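Local coordinates for hypothetical protein (PDB 2OOJ), which is of unknown function but belongs to the DUF3224 family, whose members are grouped with the allene oxide cyclase-like beta-barrel proteins, at residues K37-Y40 and G41-A45; S119-G123 and Q124-E128. One frame throughout, in Å; residues are numbered along the deposited sequence.

Contact 1 (K37-Y40 and G41-A45); sequences KTFY and GELEA
Leu43 lays its CD2 methyl over one face of the Phe39 ring. CD2 stands 4.0 Å from the centroid of that ring, 23° off its normal and displaced toward the rim, a CH-pi contact. The closest ring atom is Phe39 CD2, 3.7 Å from Leu43 CD2. The two side chains run side by side and point the same way. Leu43 CG lies anti to its backbone N (chi1 179°), which brings the end of the side chain nearer Phe39. Phe39 CG lies anti to its carbonyl carbon, beside the backbone N (chi1 -66°), with one ring face turned to Leu43 CD2. The backbone pairs Phe39 with Ala45 as an antiparallel hydrogen-bonded pair. Phe39 N gives a nearly straight bond to Ala45 O at 2.8 Å. Ala45 N returns one to Phe39 O at 3.1 Å. Glu44 CA adds a CA-H...O contact to Phe39 O at 3.4 Å. Within 37-40, Thr38 CG2 sits over one face of the Tyr40 ring. The stretch closes the beta hairpin of strands 29-39 and 43-55. At the backbone angles of Gly41, with positive phi, a CB would be jammed against Tyr40 O, which calls for glycine. Val70 and Phe81 touch Ala45 and Leu43. The chemistry is therefore divided: two backbone bonds set the pairing, while the side chains of Phe39 and Leu43 meet through apolar atoms.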
loop_
_atom_site.group_PDB
_atom_site.type_symbol
_atom_site.label_atom_id
_atom_site.label_comp_id
_atom_site.label_asym_id
_atom_site.label_seq_id
_atom_site.Cartn_x
_atom_site.Cartn_y
_atom_site.Cartn_z
ATOM N N LYS B 37 -9.010 14.090 -3.551
ATOM C CA LYS B 37 -8.482 15.016 -2.552
ATOM C C LYS B 37 -8.182 16.378 -3.146
ATOM O O LYS B 37 -7.932 16.506 -4.350
ATOM C CB LYS B 37 -7.164 14.538 -1.950
ATOM C CG LYS B 37 -7.168 13.259 -1.219
ATOM C CD LYS B 37 -5.846 13.197 -0.381
ATOM C CE LYS B 37 -5.582 11.803 0.107
ATOM N NZ LYS B 37 -4.204 11.667 0.664
ATOM N N THR B 38 -8.244 17.376 -2.273
ATOM C CA THR B 38 -7.805 18.724 -2.562
ATOM C C THR B 38 -6.834 19.166 -1.486
ATOM O O THR B 38 -7.132 19.076 -0.321
ATOM C CB THR B 38 -8.970 19.732 -2.617
ATOM O OG1 THR B 38 -9.952 19.264 -3.548
ATOM C CG2 THR B 38 -8.449 21.135 -3.043
ATOM N N PHE B 39 -5.676 19.659 -1.927
ATOM C CA PHE B 39 -4.652 20.237 -1.066
ATOM C C PHE B 39 -4.671 21.745 -1.225
ATOM O O PHE B 39 -4.862 22.237 -2.329
ATOM C CB PHE B 39 -3.269 19.732 -1.482
ATOM C CG PHE B 39 -3.082 18.265 -1.272
ATOM C CD1 PHE B 39 -3.440 17.358 -2.263
ATOM C CD2 PHE B 39 -2.528 17.784 -0.100
ATOM C CE1 PHE B 39 -3.263 15.981 -2.074
ATOM C CE2 PHE B 39 -2.334 16.424 0.091
ATOM C CZ PHE B 39 -2.701 15.520 -0.905
ATOM N N TYR B 40 -4.428 22.465 -0.136
ATOM C CA TYR B 40 -4.486 23.922 -0.093
ATOM C C TYR B 40 -3.176 24.429 0.448
ATOM O O TYR B 40 -2.513 23.745 1.244
ATOM C CB TYR B 40 -5.601 24.361 0.878
ATOM C CG TYR B 40 -6.980 23.972 0.420
ATOM C CD1 TYR B 40 -7.659 24.730 -0.524
ATOM C CD2 TYR B 40 -7.606 22.828 0.917
ATOM C CE1 TYR B 40 -8.932 24.362 -0.954
ATOM C CE2 TYR B 40 -8.858 22.449 0.485
ATOM C CZ TYR B 40 -9.522 23.225 -0.448
ATOM O OH TYR B 40 -10.764 22.843 -0.891
ATOM N N GLY B 41 -2.811 25.639 0.058
ATOM C CA GLY B 41 -1.619 26.267 0.587
ATOM C C GLY B 41 -0.416 26.073 -0.325
ATOM O O GLY B 41 -0.503 26.207 -1.551
ATOM N N GLU B 42 0.703 25.739 0.291
ATOM C CA GLU B 42 1.965 25.598 -0.438
ATOM C C GLU B 42 1.910 24.463 -1.452
ATOM O O GLU B 42 2.568 24.514 -2.486
ATOM C CB GLU B 42 3.089 25.366 0.558
ATOM C CG GLU B 42 3.361 26.549 1.408
ATOM C CD GLU B 42 4.235 27.588 0.733
ATOM O OE1 GLU B 42 4.461 27.515 -0.490
ATOM O OE2 GLU B 42 4.676 28.511 1.441
ATOM N N LEU B 43 1.151 23.419 -1.127
ATOM C CA LEU B 43 0.749 22.408 -2.098
ATOM C C LEU B 43 -0.703 22.707 -2.413
ATOM O O LEU B 43 -1.608 22.480 -1.576
ATOM C CB LEU B 43 0.903 20.976 -1.517
ATOM C CG LEU B 43 0.486 19.821 -2.451
ATOM C CD1 LEU B 43 1.257 19.883 -3.782
ATOM C CD2 LEU B 43 0.692 18.460 -1.730
ATOM N N GLU B 44 -0.918 23.271 -3.587
ATOM C CA GLU B 44 -2.260 23.623 -4.069
ATOM C C GLU B 44 -2.561 22.692 -5.235
ATOM O O GLU B 44 -1.997 22.828 -6.310
ATOM C CB GLU B 44 -2.286 25.085 -4.513
ATOM C CG GLU B 44 -3.687 25.653 -4.717
ATOM C CD GLU B 44 -3.705 26.952 -5.548
ATOM O OE1 GLU B 44 -2.609 27.468 -5.897
ATOM O OE2 GLU B 44 -4.827 27.453 -5.842
ATOM N N ALA B 45 -3.377 21.675 -4.991
ATOM C CA ALA B 45 -3.493 20.591 -5.946
ATOM C C ALA B 45 -4.684 19.742 -5.715
ATOM O O ALA B 45 -5.386 19.883 -4.737
ATOM C CB ALA B 45 -2.189 19.709 -5.939
#

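Contact 2 (S119-G123 and Q124-E128); sequences SIENG and QHFYE
Ser119 OG sits between its backbone N and carbonyl carbon (chi1 66°), and the Glu128 chain bends at chi2 (87°), which brings hydroxyl and carboxylate together. Ser119 OG donates to Glu128 OE2 at 2.6 Å, on the syn lone pair of that oxygen. The same OG lies 3.4 Å from Phe126 CB. An alanine in place of Glu128 would remove the carboxylate, and the Ser119 hydroxyl would probably be left without this acceptor and be freer to turn. The motif is a tight beta hairpin of strands 112-121 and 124-133, closed by a type I' turn from Glu121 to Gln124. Asn122 and Gly123 fill the turn, both with positive phi. Paired backbone bonds join Ser119 with Phe126 and Glu121 with Gln124. Phe126 shares its face of the sheet with Glu121, whose CB comes 3.8 Å from Phe126 CE1; the Glu121 carboxylate is turned 32° from the ring plane. On the other face Ile120 CD1 lies over one face of the His125 ring, a CH-pi contact 4.2 Å from its centroid. Gln124 NE2 bonds to His125 O at 3.0 Å, in the carbonyl plane and on a lone pair, and also reaches Asp12 of strand 5-18.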
loop_
_atom_site.group_PDB
_atom_site.type_symbol
_atom_site.label_atom_id
_atom_site.label_comp_id
_atom_site.label_asym_id
_atom_site.label_seq_id
_atom_site.Cartn_x
_atom_site.Cartn_y
_atom_site.Cartn_z
ATOM N N SER B 119 -1.807 15.004 9.787
ATOM C CA SER B 119 -2.268 15.355 11.103
ATOM C C SER B 119 -3.686 15.889 10.986
ATOM O O SER B 119 -4.266 15.988 9.890
ATOM C CB SER B 119 -1.340 16.371 11.742
ATOM O OG SER B 119 -1.348 17.630 11.082
ATOM N N ILE B 120 -4.246 16.202 12.136
ATOM C CA ILE B 120 -5.616 16.665 12.253
ATOM C C ILE B 120 -5.682 17.643 13.434
ATOM O O ILE B 120 -5.071 17.436 14.484
ATOM C CB ILE B 120 -6.609 15.478 12.415
ATOM C CG1 ILE B 120 -8.056 15.965 12.504
ATOM C CG2 ILE B 120 -6.229 14.606 13.593
ATOM C CD1 ILE B 120 -9.072 14.905 12.119
ATOM N N GLU B 121 -6.391 18.740 13.220
ATOM C CA GLU B 121 -6.579 19.744 14.247
ATOM C C GLU B 121 -7.994 20.256 14.100
ATOM O O GLU B 121 -8.428 20.571 13.001
ATOM C CB GLU B 121 -5.565 20.857 14.050
ATOM C CG GLU B 121 -5.470 21.812 15.197
ATOM C CD GLU B 121 -4.690 23.088 14.854
ATOM O OE1 GLU B 121 -3.938 23.106 13.849
ATOM O OE2 GLU B 121 -4.829 24.072 15.614
ATOM N N ASN B 122 -8.746 20.246 15.196
ATOM C CA ASN B 122 -10.105 20.735 15.173
ATOM C C ASN B 122 -10.905 20.192 13.987
ATOM O O ASN B 122 -11.609 20.933 13.316
ATOM C CB ASN B 122 -10.098 22.271 15.177
ATOM C CG ASN B 122 -11.473 22.866 15.549
ATOM O OD1 ASN B 122 -12.313 22.198 16.174
ATOM N ND2 ASN B 122 -11.707 24.103 15.134
ATOM N N GLY B 123 -10.782 18.894 13.720
ATOM C CA GLY B 123 -11.555 18.249 12.667
ATOM C C GLY B 123 -11.037 18.420 11.241
ATOM O O GLY B 123 -11.618 17.875 10.311
ATOM N N GLN B 124 -9.940 19.164 11.080
ATOM C CA GLN B 124 -9.353 19.485 9.785
ATOM C C GLN B 124 -8.051 18.702 9.607
ATOM O O GLN B 124 -7.182 18.736 10.464
ATOM C CB GLN B 124 -9.078 20.986 9.694
ATOM C CG GLN B 124 -8.333 21.468 8.438
ATOM C CD GLN B 124 -9.173 21.314 7.190
ATOM O OE1 GLN B 124 -10.229 21.912 7.093
ATOM N NE2 GLN B 124 -8.723 20.496 6.240
ATOM N N HIS B 125 -7.958 17.982 8.503
ATOM C CA HIS B 125 -6.721 17.305 8.117
ATOM C C HIS B 125 -5.712 18.278 7.586
ATOM O O HIS B 125 -6.075 19.199 6.845
ATOM C CB HIS B 125 -6.986 16.269 7.043
ATOM C CG HIS B 125 -7.671 15.064 7.559
ATOM N ND1 HIS B 125 -7.060 14.184 8.425
ATOM C CD2 HIS B 125 -8.940 14.628 7.402
ATOM C CE1 HIS B 125 -7.920 13.233 8.753
ATOM N NE2 HIS B 125 -9.069 13.483 8.150
ATOM N N PHE B 126 -4.457 18.028 7.957
ATOM C CA PHE B 126 -3.321 18.816 7.547
ATOM C C PHE B 126 -2.261 17.872 7.019
ATOM O O PHE B 126 -2.065 16.768 7.549
ATOM C CB PHE B 126 -2.727 19.594 8.728
ATOM C CG PHE B 126 -3.553 20.769 9.145
ATOM C CD1 PHE B 126 -4.622 20.595 9.980
ATOM C CD2 PHE B 126 -3.255 22.038 8.694
ATOM C CE1 PHE B 126 -5.392 21.671 10.354
ATOM C CE2 PHE B 126 -4.019 23.107 9.071
ATOM C CZ PHE B 126 -5.101 22.916 9.892
ATOM N N TYR B 127 -1.557 18.344 6.028
ATOM C CA TYR B 127 -0.368 17.656 5.508
ATOM C C TYR B 127 0.873 18.411 5.984
ATOM O O TYR B 127 0.848 19.645 6.140
ATOM C CB TYR B 127 -0.401 17.602 3.971
ATOM C CG TYR B 127 -0.313 18.946 3.305
ATOM C CD1 TYR B 127 0.932 19.542 3.027
ATOM C CD2 TYR B 127 -1.463 19.606 2.895
ATOM C CE1 TYR B 127 0.989 20.769 2.425
ATOM C CE2 TYR B 127 -1.410 20.847 2.324
ATOM C CZ TYR B 127 -0.174 21.424 2.068
ATOM O OH TYR B 127 -0.141 22.663 1.483
ATOM N N GLU B 128 1.946 17.656 6.231
ATOM C CA GLU B 128 3.260 18.174 6.495
ATOM C C GLU B 128 4.167 17.482 5.477
ATOM O O GLU B 128 4.369 16.287 5.562
ATOM C CB GLU B 128 3.705 17.861 7.916
ATOM C CG GLU B 128 2.944 18.610 9.031
ATOM C CD GLU B 128 1.645 17.918 9.506
ATOM O OE1 GLU B 128 1.625 16.690 9.718
ATOM O OE2 GLU B 128 0.638 18.626 9.698
#

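Contact 1 and contact 2 are two hairpin ends of the same antiparallel sheet, with centres about 13 Å apart. Strand 5-18 lies between them, pairing with strand 29-39 and with strand 124-133. Tyr127 reaches from contact 2 to contact 1. Its OH lies 2.6 Å from Tyr40 O and 3.0 Å from Leu43 N, both probable hydrogen bonds. The hydroxyl thus ties the short loop between the strands of contact 1, at Tyr40 and Leu43, to the second hairpin. Tyr127 CD2 also packs against Phe39 CD2 at 3.7 Å. Contact 1 is partly buried, whereas contact 2 lies at the surface. As the function is unknown, neither contact can be assigned to a site.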